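Long-range contacts in glucan-binding protein C, GbpC (Streptococcus mutans UA159, PDB 5UQZ), which probably binds glucan at the cell surface and mediates both sucrose-dependent and sucrose-independent adherence of the bacterium, through a calcium-containing beta-supersandwich domain: residues A[222-230]-A[261-272]; A[243-254]-A[299-310]. All coordinates share one frame; numbering follows the deposited sequence.

Contact 1: A[222-230]-A[261-272]; sequences LSSLNHWTT and IYSAKDNQYKAN. With CA (calcium ion), chain B.
H227 reaches from strand 227-230 into the bend of the chain that follows strand 260-263. With its CG anti to the backbone N (chi1 -178°), the side chain leaves the strand toward 261-272. Its CB packs on S263 CB at 4.1 Å, CG is about equally far from the carbonyl oxygens of S263 and K265, both on the same side, and ND1 donates to S263 O at 2.7 Å, the oxygen lying close to the ring plane. CE1 comes up to A264 O at the ring edge, while D266 N sits over one face toward the rim. NE2, at the far side, bonds D234 OD1, so both nitrogens are used and the ring's rotation is fixed.

The backbone of H227 is gripped as well. N267 OD1 accepts from H227 N (2.9 Å), and N267 N returns a bond to H227 O. The other half of the N267 amide, ND2, donates to L225 O, which also takes a water hydrogen bond. Further along, D266 OD2 accepts T229 N and N272 ND2 from opposite faces of its carboxylate, and D266 OD1 takes the amides of Q268 and Y269, an Asx turn and motif.

N226 turns its amide nearly coplanar with that of Q268 (22°), and ND2 meets a lone pair of Q268 OE1 almost straight on at 2.8 Å. Together with a bond from ND2 to D285 OD2, this probably helps hold OD1 toward the calcium ion, 2.3 Å from N226 OD1. S224 O and OG, E237 and four waters complete the shell. This is a calcium-binding loop, S224 to N226, whose second shell includes Q268 from 261-272 and D285.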
loop_
_atom_site.group_PDB
_atom_site.type_symbol
_atom_site.label_atom_id
_atom_site.label_comp_id
_atom_site.label_asym_id
_atom_site.label_seq_id
_atom_site.Cartn_x
_atom_site.Cartn_y
_atom_site.Cartn_z
ATOM N N LEU A 222 -0.255 -5.997 -5.412
ATOM C CA LEU A 222 -1.456 -5.540 -4.720
ATOM C C LEU A 222 -1.060 -5.499 -3.241
ATOM O O LEU A 222 -1.533 -6.270 -2.383
ATOM C CB LEU A 222 -2.633 -6.496 -4.986
ATOM C CG LEU A 222 -3.023 -6.539 -6.478
ATOM C CD1 LEU A 222 -3.972 -7.668 -6.782
ATOM C CD2 LEU A 222 -3.582 -5.199 -6.987
ATOM N N SER A 223 -0.163 -4.573 -2.931
ATOM C CA SER A 223 0.388 -4.462 -1.596
ATOM C C SER A 223 -0.504 -3.618 -0.694
ATOM O O SER A 223 -1.470 -2.984 -1.128
ATOM C CB SER A 223 1.765 -3.822 -1.679
ATOM O OG SER A 223 2.636 -4.611 -2.487
ATOM N N SER A 224 -0.169 -3.628 0.602
ATOM C CA SER A 224 -0.755 -2.682 1.537
ATOM C C SER A 224 -2.289 -2.816 1.596
ATOM O O SER A 224 -3.035 -1.843 1.604
ATOM C CB SER A 224 -0.328 -1.260 1.186
ATOM O OG SER A 224 -0.738 -0.327 2.165
ATOM N N LEU A 225 -2.770 -4.064 1.742
ATOM C CA LEU A 225 -4.209 -4.298 1.907
ATOM C C LEU A 225 -4.494 -4.384 3.402
ATOM O O LEU A 225 -4.659 -5.474 3.983
ATOM C CB LEU A 225 -4.666 -5.523 1.133
ATOM C CG LEU A 225 -4.480 -5.416 -0.399
ATOM C CD1 LEU A 225 -4.943 -6.689 -1.061
ATOM C CD2 LEU A 225 -5.174 -4.212 -1.001
ATOM N N ASN A 226 -4.609 -3.215 4.015
ATOM C CA ASN A 226 -4.766 -3.161 5.467
ATOM C C ASN A 226 -6.149 -3.613 5.916
ATOM O O ASN A 226 -7.144 -3.271 5.277
ATOM C CB ASN A 226 -4.596 -1.710 5.972
ATOM C CG ASN A 226 -3.297 -1.095 5.544
ATOM O OD1 ASN A 226 -3.123 -0.816 4.362
ATOM N ND2 ASN A 226 -2.357 -0.928 6.466
ATOM N N HIS A 227 -6.177 -4.316 7.047
ATOM C CA HIS A 227 -7.412 -4.578 7.758
ATOM C C HIS A 227 -7.119 -4.241 9.214
ATOM O O HIS A 227 -6.316 -4.916 9.874
ATOM C CB HIS A 227 -7.798 -6.054 7.610
ATOM C CG HIS A 227 -9.095 -6.413 8.287
ATOM N ND1 HIS A 227 -9.717 -7.632 8.098
ATOM C CD2 HIS A 227 -9.894 -5.709 9.135
ATOM C CE1 HIS A 227 -10.843 -7.657 8.787
ATOM N NE2 HIS A 227 -10.968 -6.509 9.431
ATOM N N TRP A 228 -7.725 -3.187 9.718
ATOM C CA TRP A 228 -7.602 -2.848 11.128
ATOM C C TRP A 228 -8.975 -2.809 11.778
ATOM O O TRP A 228 -9.958 -2.429 11.132
ATOM C CB TRP A 228 -6.823 -1.546 11.368
ATOM C CG TRP A 228 -7.247 -0.239 10.665
ATOM C CD1 TRP A 228 -6.642 0.342 9.564
ATOM C CD2 TRP A 228 -8.309 0.652 11.045
ATOM N NE1 TRP A 228 -7.262 1.546 9.267
ATOM C CE2 TRP A 228 -8.281 1.752 10.155
ATOM C CE3 TRP A 228 -9.282 0.626 12.054
ATOM C CZ2 TRP A 228 -9.191 2.810 10.241
ATOM C CZ3 TRP A 228 -10.187 1.686 12.134
ATOM C CH2 TRP A 228 -10.133 2.746 11.237
ATOM N N THR A 229 -9.034 -3.248 13.035
ATOM C CA THR A 229 -10.284 -3.287 13.778
ATOM C C THR A 229 -10.059 -2.579 15.102
ATOM O O THR A 229 -9.267 -3.047 15.937
ATOM C CB THR A 229 -10.752 -4.728 14.001
ATOM O OG1 THR A 229 -10.828 -5.428 12.749
ATOM C CG2 THR A 229 -12.117 -4.735 14.632
ATOM N N THR A 230 -10.732 -1.444 15.277
ATOM C CA THR A 230 -10.603 -0.689 16.510
ATOM C C THR A 230 -11.972 -0.123 16.852
ATOM O O THR A 230 -12.951 -0.317 16.116
ATOM C CB THR A 230 -9.631 0.494 16.392
ATOM O OG1 THR A 230 -10.220 1.542 15.628
ATOM C CG2 THR A 230 -8.288 0.107 15.785
ATOM N N ILE A 261 -9.723 -10.406 -2.919
ATOM C CA ILE A 261 -8.574 -10.670 -2.050
ATOM C C ILE A 261 -8.518 -9.611 -0.968
ATOM O O ILE A 261 -8.766 -8.426 -1.222
ATOM C CB ILE A 261 -7.218 -10.817 -2.766
ATOM C CG1 ILE A 261 -6.754 -9.501 -3.393
ATOM C CG2 ILE A 261 -7.324 -11.977 -3.797
ATOM C CD1 ILE A 261 -5.285 -9.543 -3.815
ATOM N N TYR A 262 -8.196 -10.046 0.246
ATOM C CA TYR A 262 -8.049 -9.162 1.389
ATOM C C TYR A 262 -7.575 -10.017 2.553
ATOM O O TYR A 262 -7.531 -11.252 2.486
ATOM C CB TYR A 262 -9.346 -8.433 1.759
ATOM C CG TYR A 262 -10.577 -9.256 2.027
ATOM C CD1 TYR A 262 -11.408 -9.660 0.972
ATOM C CD2 TYR A 262 -10.907 -9.611 3.336
ATOM C CE1 TYR A 262 -12.568 -10.393 1.208
ATOM C CE2 TYR A 262 -12.068 -10.369 3.595
ATOM C CZ TYR A 262 -12.876 -10.767 2.529
ATOM O OH TYR A 262 -13.996 -11.516 2.785
ATOM N N SER A 263 -7.257 -9.342 3.653
ATOM C CA SER A 263 -6.933 -10.008 4.903
ATOM C C SER A 263 -8.211 -10.215 5.681
ATOM O O SER A 263 -8.836 -9.250 6.098
ATOM C CB SER A 263 -5.950 -9.144 5.692
ATOM O OG SER A 263 -5.578 -9.739 6.925
ATOM N N ALA A 264 -8.588 -11.490 5.923
ATOM C CA ALA A 264 -9.856 -11.769 6.598
ATOM C C ALA A 264 -9.869 -11.231 8.023
ATOM O O ALA A 264 -10.931 -10.822 8.523
ATOM C CB ALA A 264 -10.110 -13.278 6.597
ATOM N N LYS A 265 -8.721 -11.255 8.696
ATOM C CA LYS A 265 -8.579 -10.793 10.066
ATOM C C LYS A 265 -7.715 -9.544 10.105
ATOM O O LYS A 265 -7.048 -9.177 9.144
ATOM C CB LYS A 265 -7.949 -11.891 10.931
ATOM C CG LYS A 265 -8.810 -13.128 11.063
ATOM C CD LYS A 265 -8.098 -14.107 11.962
ATOM C CE LYS A 265 -8.470 -15.562 11.680
ATOM N NZ LYS A 265 -8.623 -16.345 12.952
ATOM N N ASP A 266 -7.715 -8.870 11.255
ATOM C CA ASP A 266 -6.860 -7.705 11.459
ATOM C C ASP A 266 -5.415 -8.083 11.166
ATOM O O ASP A 266 -4.930 -9.110 11.647
ATOM C CB ASP A 266 -7.059 -7.235 12.901
ATOM C CG ASP A 266 -6.236 -5.976 13.280
ATOM O OD1 ASP A 266 -5.002 -6.031 13.192
ATOM O OD2 ASP A 266 -6.792 -4.940 13.733
ATOM N N ASN A 267 -4.749 -7.279 10.347
ATOM C CA ASN A 267 -3.332 -7.478 10.063
ATOM C C ASN A 267 -2.521 -6.257 10.451
ATOM O O ASN A 267 -1.359 -6.131 10.058
ATOM C CB ASN A 267 -3.106 -7.846 8.597
ATOM C CG ASN A 267 -3.506 -6.751 7.625
ATOM O OD1 ASN A 267 -3.857 -5.645 8.036
ATOM N ND2 ASN A 267 -3.452 -7.058 6.330
ATOM N N GLN A 268 -3.114 -5.368 11.268
ATOM C CA GLN A 268 -2.485 -4.091 11.591
ATOM C C GLN A 268 -1.866 -4.035 12.988
ATOM O O GLN A 268 -0.858 -3.335 13.173
ATOM C CB GLN A 268 -3.545 -2.976 11.523
ATOM C CG GLN A 268 -2.956 -1.567 11.520
ATOM C CD GLN A 268 -2.400 -1.167 10.153
ATOM O OE1 GLN A 268 -2.878 -1.626 9.121
ATOM N NE2 GLN A 268 -1.386 -0.321 10.142
ATOM N N TYR A 269 -2.459 -4.716 13.976
ATOM C CA TYR A 269 -2.001 -4.625 15.364
ATOM C C TYR A 269 -1.767 -6.006 15.929
ATOM O O TYR A 269 -2.673 -6.847 15.924
ATOM C CB TYR A 269 -3.097 -3.916 16.222
ATOM C CG TYR A 269 -3.224 -2.453 15.825
ATOM C CD1 TYR A 269 -2.238 -1.530 16.175
ATOM C CD2 TYR A 269 -4.304 -2.008 15.054
ATOM C CE1 TYR A 269 -2.298 -0.208 15.737
ATOM C CE2 TYR A 269 -4.381 -0.675 14.632
ATOM C CZ TYR A 269 -3.373 0.202 14.963
ATOM O OH TYR A 269 -3.428 1.510 14.542
ATOM N N LYS A 270 -0.565 -6.214 16.467
ATOM C CA LYS A 270 -0.312 -7.435 17.224
ATOM C C LYS A 270 -1.334 -7.601 18.342
ATOM O O LYS A 270 -1.705 -8.726 18.682
ATOM C CB LYS A 270 1.105 -7.407 17.793
ATOM C CG LYS A 270 2.174 -7.480 16.714
ATOM C CD LYS A 270 3.532 -7.592 17.410
ATOM C CE LYS A 270 4.679 -7.597 16.473
ATOM N NZ LYS A 270 5.913 -7.819 17.346
ATOM N N ALA A 271 -1.790 -6.499 18.947
ATOM C CA ALA A 271 -2.776 -6.594 20.023
ATOM C C ALA A 271 -4.076 -7.214 19.546
ATOM O O ALA A 271 -4.864 -7.716 20.360
ATOM C CB ALA A 271 -3.070 -5.204 20.598
ATOM N N ASN A 272 -4.327 -7.183 18.239
ATOM C CA ASN A 272 -5.520 -7.773 17.655
ATOM C C ASN A 272 -5.208 -9.087 16.954
ATOM O O ASN A 272 -6.030 -9.577 16.193
ATOM C CB ASN A 272 -6.184 -6.813 16.655
ATOM C CG ASN A 272 -6.720 -5.581 17.323
ATOM O OD1 ASN A 272 -6.986 -5.580 18.539
ATOM N ND2 ASN A 272 -6.910 -4.517 16.536
HETATM CA CA CA B . -3.079 0.394 2.359
HETATM O O HOH W 1 -7.296 -6.470 3.754
HETATM O O HOH W 2 -1.612 1.829 3.715
HETATM O O HOH W 3 -4.319 1.985 3.941
HETATM O O HOH W 4 -3.034 2.794 1.749
HETATM O O HOH W 5 -3.248 0.490 -0.009
#

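Contact 2: A[243-254]-A[299-310]; sequences DNEFVKIPGSSV and YYGAGAMTYKGE
D243 and E310 bring their carboxylates together where 243-254 begins and 299-310 ends, D243 OD2 standing 3.5 Å from E310 OE2, a like-charge approach. N244 uses both ends of its amide: OD1 accepts K308 N at 2.8 Å, and ND2 points straight at E310 O (2.9 Å, 179° at the hydrogen), though from above that carbonyl's plane. L241 O is a second acceptor for ND2. The amide holds the bend 307-310 against the strand.

E245 and T306 form a hydrogen-bonded antiparallel pair, and the extended E245 side chain makes a weak salt bridge to K308. F246 is paired with M305 without hydrogen bonds; its ring edge faces G303 CA. V247 N bonds A304 O, and V247 CB packs on A304 CB at 4.0 Å. I249 lays CG2 against Y299 CB and CD1 against A304 CB.

A type II turn, I249 to S252, carries G251 at positive phi past the Y299 ring. S252 OG donates to A302 O and accepts V254 N. At S253, OG (between the backbone N and the carbonyl carbon, chi1 67°) and N both donate to Y300 O, while CB sits over the Y300 ring face, a CH-pi contact at 4.2 Å from the centroid. This is an edge-strand pairing in the three-stranded antiparallel sheet of 219-222, 303-306 and 245-247, continued by a type II turn and an ST turn at S252.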
loop_
_atom_site.group_PDB
_atom_site.type_symbol
_atom_site.label_atom_id
_atom_site.label_comp_id
_atom_site.label_asym_id
_atom_site.label_seq_id
_atom_site.Cartn_x
_atom_site.Cartn_y
_atom_site.Cartn_z
ATOM N N ASP A 243 -11.141 -10.770 -14.225
ATOM C CA ASP A 243 -10.537 -11.829 -15.017
ATOM C C ASP A 243 -9.024 -11.969 -14.853
ATOM O O ASP A 243 -8.411 -12.875 -15.452
ATOM C CB ASP A 243 -10.925 -11.626 -16.485
ATOM C CG ASP A 243 -10.704 -12.869 -17.332
ATOM O OD1 ASP A 243 -10.995 -13.987 -16.843
ATOM O OD2 ASP A 243 -10.220 -12.723 -18.445
ATOM N N ASN A 244 -8.404 -11.133 -14.034
ATOM C CA ASN A 244 -6.979 -11.300 -13.716
ATOM C C ASN A 244 -6.828 -12.391 -12.674
ATOM O O ASN A 244 -7.806 -12.809 -12.054
ATOM C CB ASN A 244 -6.433 -9.972 -13.241
ATOM C CG ASN A 244 -6.739 -8.884 -14.252
ATOM O OD1 ASN A 244 -6.161 -8.860 -15.351
ATOM N ND2 ASN A 244 -7.620 -7.937 -13.895
ATOM N N GLU A 245 -5.604 -12.879 -12.483
ATOM C CA GLU A 245 -5.372 -14.076 -11.676
ATOM C C GLU A 245 -4.628 -13.745 -10.393
ATOM O O GLU A 245 -3.556 -13.153 -10.431
ATOM C CB GLU A 245 -4.602 -15.095 -12.492
ATOM C CG GLU A 245 -4.426 -16.391 -11.809
ATOM C CD GLU A 245 -3.919 -17.481 -12.734
ATOM O OE1 GLU A 245 -3.677 -18.585 -12.179
ATOM O OE2 GLU A 245 -3.793 -17.244 -13.971
ATOM N N PHE A 246 -5.130 -14.223 -9.253
ATOM C CA PHE A 246 -4.474 -13.984 -7.974
ATOM C C PHE A 246 -3.189 -14.794 -7.872
ATOM O O PHE A 246 -3.168 -15.964 -8.240
ATOM C CB PHE A 246 -5.420 -14.410 -6.839
ATOM C CG PHE A 246 -4.842 -14.274 -5.454
ATOM C CD1 PHE A 246 -4.202 -13.123 -5.030
ATOM C CD2 PHE A 246 -5.062 -15.289 -4.528
ATOM C CE1 PHE A 246 -3.763 -12.996 -3.734
ATOM C CE2 PHE A 246 -4.608 -15.168 -3.220
ATOM C CZ PHE A 246 -3.945 -14.029 -2.825
ATOM N N VAL A 247 -2.129 -14.165 -7.365
ATOM C CA VAL A 247 -0.896 -14.820 -6.985
ATOM C C VAL A 247 -0.742 -14.651 -5.473
ATOM O O VAL A 247 -0.504 -13.531 -4.974
ATOM C CB VAL A 247 0.302 -14.247 -7.752
ATOM C CG1 VAL A 247 1.570 -14.923 -7.265
ATOM C CG2 VAL A 247 0.104 -14.437 -9.272
ATOM N N LYS A 248 -0.872 -15.762 -4.735
ATOM C CA LYS A 248 -0.776 -15.728 -3.286
ATOM C C LYS A 248 0.676 -15.504 -2.872
ATOM O O LYS A 248 1.602 -16.162 -3.369
ATOM C CB LYS A 248 -1.303 -17.074 -2.765
ATOM C CG LYS A 248 -1.073 -17.315 -1.257
ATOM C CD LYS A 248 -1.889 -16.376 -0.393
ATOM C CE LYS A 248 -1.495 -16.399 1.098
ATOM N NZ LYS A 248 -1.411 -17.688 1.661
ATOM N N ILE A 249 0.891 -14.641 -1.884
ATOM C CA ILE A 249 2.232 -14.366 -1.361
ATOM C C ILE A 249 2.441 -15.216 -0.108
ATOM O O ILE A 249 1.623 -15.141 0.813
ATOM C CB ILE A 249 2.411 -12.881 -1.034
ATOM C CG1 ILE A 249 2.178 -11.985 -2.287
ATOM C CG2 ILE A 249 3.790 -12.645 -0.394
ATOM C CD1 ILE A 249 3.159 -12.168 -3.336
ATOM N N PRO A 250 3.449 -16.086 -0.066
ATOM C CA PRO A 250 3.619 -16.961 1.120
ATOM C C PRO A 250 3.761 -16.155 2.397
ATOM O O PRO A 250 4.464 -15.147 2.440
ATOM C CB PRO A 250 4.916 -17.731 0.831
ATOM C CG PRO A 250 5.310 -17.355 -0.485
ATOM C CD PRO A 250 4.501 -16.261 -1.082
ATOM N N GLY A 251 3.057 -16.596 3.436
ATOM C CA GLY A 251 3.088 -15.932 4.731
ATOM C C GLY A 251 2.240 -14.692 4.819
ATOM O O GLY A 251 2.200 -14.084 5.901
ATOM N N SER A 252 1.610 -14.266 3.742
ATOM C CA SER A 252 0.808 -13.052 3.804
ATOM C C SER A 252 -0.515 -13.287 4.519
ATOM O O SER A 252 -1.085 -14.397 4.488
ATOM C CB SER A 252 0.527 -12.578 2.385
ATOM O OG SER A 252 -0.316 -11.449 2.442
ATOM N N SER A 253 -1.027 -12.218 5.151
ATOM C CA SER A 253 -2.385 -12.184 5.694
ATOM C C SER A 253 -3.451 -12.135 4.608
ATOM O O SER A 253 -4.629 -12.335 4.934
ATOM C CB SER A 253 -2.503 -10.952 6.593
ATOM O OG SER A 253 -2.407 -9.748 5.832
ATOM N N VAL A 254 -3.071 -11.862 3.350
ATOM C CA VAL A 254 -4.028 -11.631 2.278
ATOM C C VAL A 254 -4.278 -12.946 1.529
ATOM O O VAL A 254 -3.334 -13.627 1.101
ATOM C CB VAL A 254 -3.479 -10.564 1.313
ATOM C CG1 VAL A 254 -4.332 -10.449 0.057
ATOM C CG2 VAL A 254 -3.360 -9.261 2.058
ATOM N N TYR A 299 5.501 -7.869 2.708
ATOM C CA TYR A 299 4.790 -9.013 2.144
ATOM C C TYR A 299 3.599 -9.405 2.997
ATOM O O TYR A 299 2.624 -9.967 2.489
ATOM C CB TYR A 299 5.742 -10.231 1.979
ATOM C CG TYR A 299 6.006 -10.940 3.286
ATOM C CD1 TYR A 299 7.021 -10.529 4.158
ATOM C CD2 TYR A 299 5.181 -11.986 3.697
ATOM C CE1 TYR A 299 7.236 -11.144 5.386
ATOM C CE2 TYR A 299 5.373 -12.604 4.922
ATOM C CZ TYR A 299 6.406 -12.169 5.768
ATOM O OH TYR A 299 6.629 -12.735 6.978
ATOM N N TYR A 300 3.662 -9.111 4.302
ATOM C CA TYR A 300 2.628 -9.607 5.187
ATOM C C TYR A 300 1.264 -9.025 4.849
ATOM O O TYR A 300 0.243 -9.653 5.155
ATOM C CB TYR A 300 3.007 -9.280 6.626
ATOM C CG TYR A 300 1.987 -9.650 7.647
ATOM C CD1 TYR A 300 1.662 -10.998 7.914
ATOM C CD2 TYR A 300 1.360 -8.663 8.402
ATOM C CE1 TYR A 300 0.694 -11.321 8.853
ATOM C CE2 TYR A 300 0.426 -8.988 9.371
ATOM C CZ TYR A 300 0.098 -10.309 9.594
ATOM O OH TYR A 300 -0.855 -10.625 10.556
ATOM N N GLY A 301 1.226 -7.821 4.285
ATOM C CA GLY A 301 -0.031 -7.198 3.931
ATOM C C GLY A 301 -0.305 -7.216 2.439
ATOM O O GLY A 301 -1.153 -6.438 1.979
ATOM N N ALA A 302 0.342 -8.100 1.687
ATOM C CA ALA A 302 0.330 -7.974 0.237
ATOM C C ALA A 302 -0.266 -9.182 -0.478
ATOM O O ALA A 302 -0.152 -10.330 -0.034
ATOM C CB ALA A 302 1.747 -7.831 -0.286
ATOM N N GLY A 303 -0.866 -8.900 -1.632
ATOM C CA GLY A 303 -1.162 -9.888 -2.647
ATOM C C GLY A 303 -0.467 -9.500 -3.931
ATOM O O GLY A 303 0.290 -8.527 -3.996
ATOM N N ALA A 304 -0.739 -10.234 -4.998
ATOM C CA ALA A 304 -0.243 -9.918 -6.320
ATOM C C ALA A 304 -1.191 -10.518 -7.333
ATOM O O ALA A 304 -2.086 -11.286 -6.973
ATOM C CB ALA A 304 1.150 -10.493 -6.535
ATOM N N MET A 305 -0.988 -10.163 -8.603
ATOM C CA MET A 305 -1.816 -10.695 -9.667
ATOM C C MET A 305 -0.973 -10.943 -10.899
ATOM O O MET A 305 0.006 -10.247 -11.159
ATOM C CB MET A 305 -2.996 -9.806 -10.031
ATOM C CG MET A 305 -2.617 -8.429 -10.490
ATOM S SD MET A 305 -4.132 -7.523 -10.993
ATOM C CE MET A 305 -3.464 -5.864 -11.172
ATOM N N THR A 306 -1.395 -11.917 -11.707
ATOM C CA THR A 306 -1.047 -11.935 -13.130
ATOM C C THR A 306 -2.066 -11.052 -13.820
ATOM O O THR A 306 -3.273 -11.383 -13.846
ATOM C CB THR A 306 -1.073 -13.359 -13.673
ATOM O OG1 THR A 306 -0.106 -14.149 -12.968
ATOM C CG2 THR A 306 -0.743 -13.349 -15.154
ATOM N N TYR A 307 -1.616 -9.884 -14.231
ATOM C CA TYR A 307 -2.483 -8.893 -14.839
ATOM C C TYR A 307 -2.602 -9.191 -16.324
ATOM O O TYR A 307 -1.605 -9.202 -17.066
ATOM C CB TYR A 307 -1.901 -7.491 -14.601
ATOM C CG TYR A 307 -2.763 -6.417 -15.245
ATOM C CD1 TYR A 307 -4.081 -6.239 -14.846
ATOM C CD2 TYR A 307 -2.284 -5.621 -16.298
ATOM C CE1 TYR A 307 -4.906 -5.311 -15.482
ATOM C CE2 TYR A 307 -3.072 -4.694 -16.906
ATOM C CZ TYR A 307 -4.365 -4.528 -16.510
ATOM O OH TYR A 307 -5.203 -3.626 -17.121
ATOM N N LYS A 308 -3.842 -9.438 -16.755
ATOM C CA LYS A 308 -4.109 -9.886 -18.126
ATOM C C LYS A 308 -4.697 -8.762 -18.978
ATOM O O LYS A 308 -5.146 -9.005 -20.097
ATOM C CB LYS A 308 -5.057 -11.079 -18.096
ATOM C CG LYS A 308 -4.357 -12.285 -17.434
ATOM C CD LYS A 308 -5.330 -13.490 -17.364
ATOM C CE LYS A 308 -4.666 -14.657 -16.658
ATOM N NZ LYS A 308 -5.488 -15.902 -16.569
ATOM N N GLY A 309 -4.708 -7.542 -18.472
ATOM C CA GLY A 309 -5.215 -6.433 -19.260
ATOM C C GLY A 309 -6.674 -6.124 -19.063
ATOM O O GLY A 309 -7.169 -5.219 -19.721
ATOM N N GLU A 310 -7.326 -6.721 -18.119
ATOM C CA GLU A 310 -8.754 -6.566 -17.909
ATOM C C GLU A 310 -9.034 -5.779 -16.633
ATOM O O GLU A 310 -8.191 -5.712 -15.730
ATOM C CB GLU A 310 -9.353 -7.971 -17.830
ATOM C CG GLU A 310 -9.154 -8.726 -19.164
ATOM C CD GLU A 310 -10.382 -9.458 -19.670
ATOM O OE1 GLU A 310 -11.488 -9.446 -19.069
ATOM O OE2 GLU A 310 -10.224 -10.097 -20.721
HETATM O O HOH W 6 -1.226 -12.898 -0.718
HETATM O O HOH W 7 4.351 -14.202 7.746
#

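How the contacts relate
The segments of the two contacts alternate along the chain; their centres are 15 Å apart and they touch directly. Segment 299-310 is bonded on one side to 243-254 and on the other to 222-230: L222 O is 2.8 Å from G303 N and L225 N is 2.9 Å from G301 O, both probable hydrogen bonds. The turn of contact 2 also reaches the other half of contact 1, where N267 ND2 bonds S253 OG and S263 OG packs on S253 CB at 3.3 Å. The calcium ion belongs to contact 1, yet G301 O of contact 2 lies 7.1 Å from the calcium ion, so contact 2 backs the metal loop without supplying a ligand.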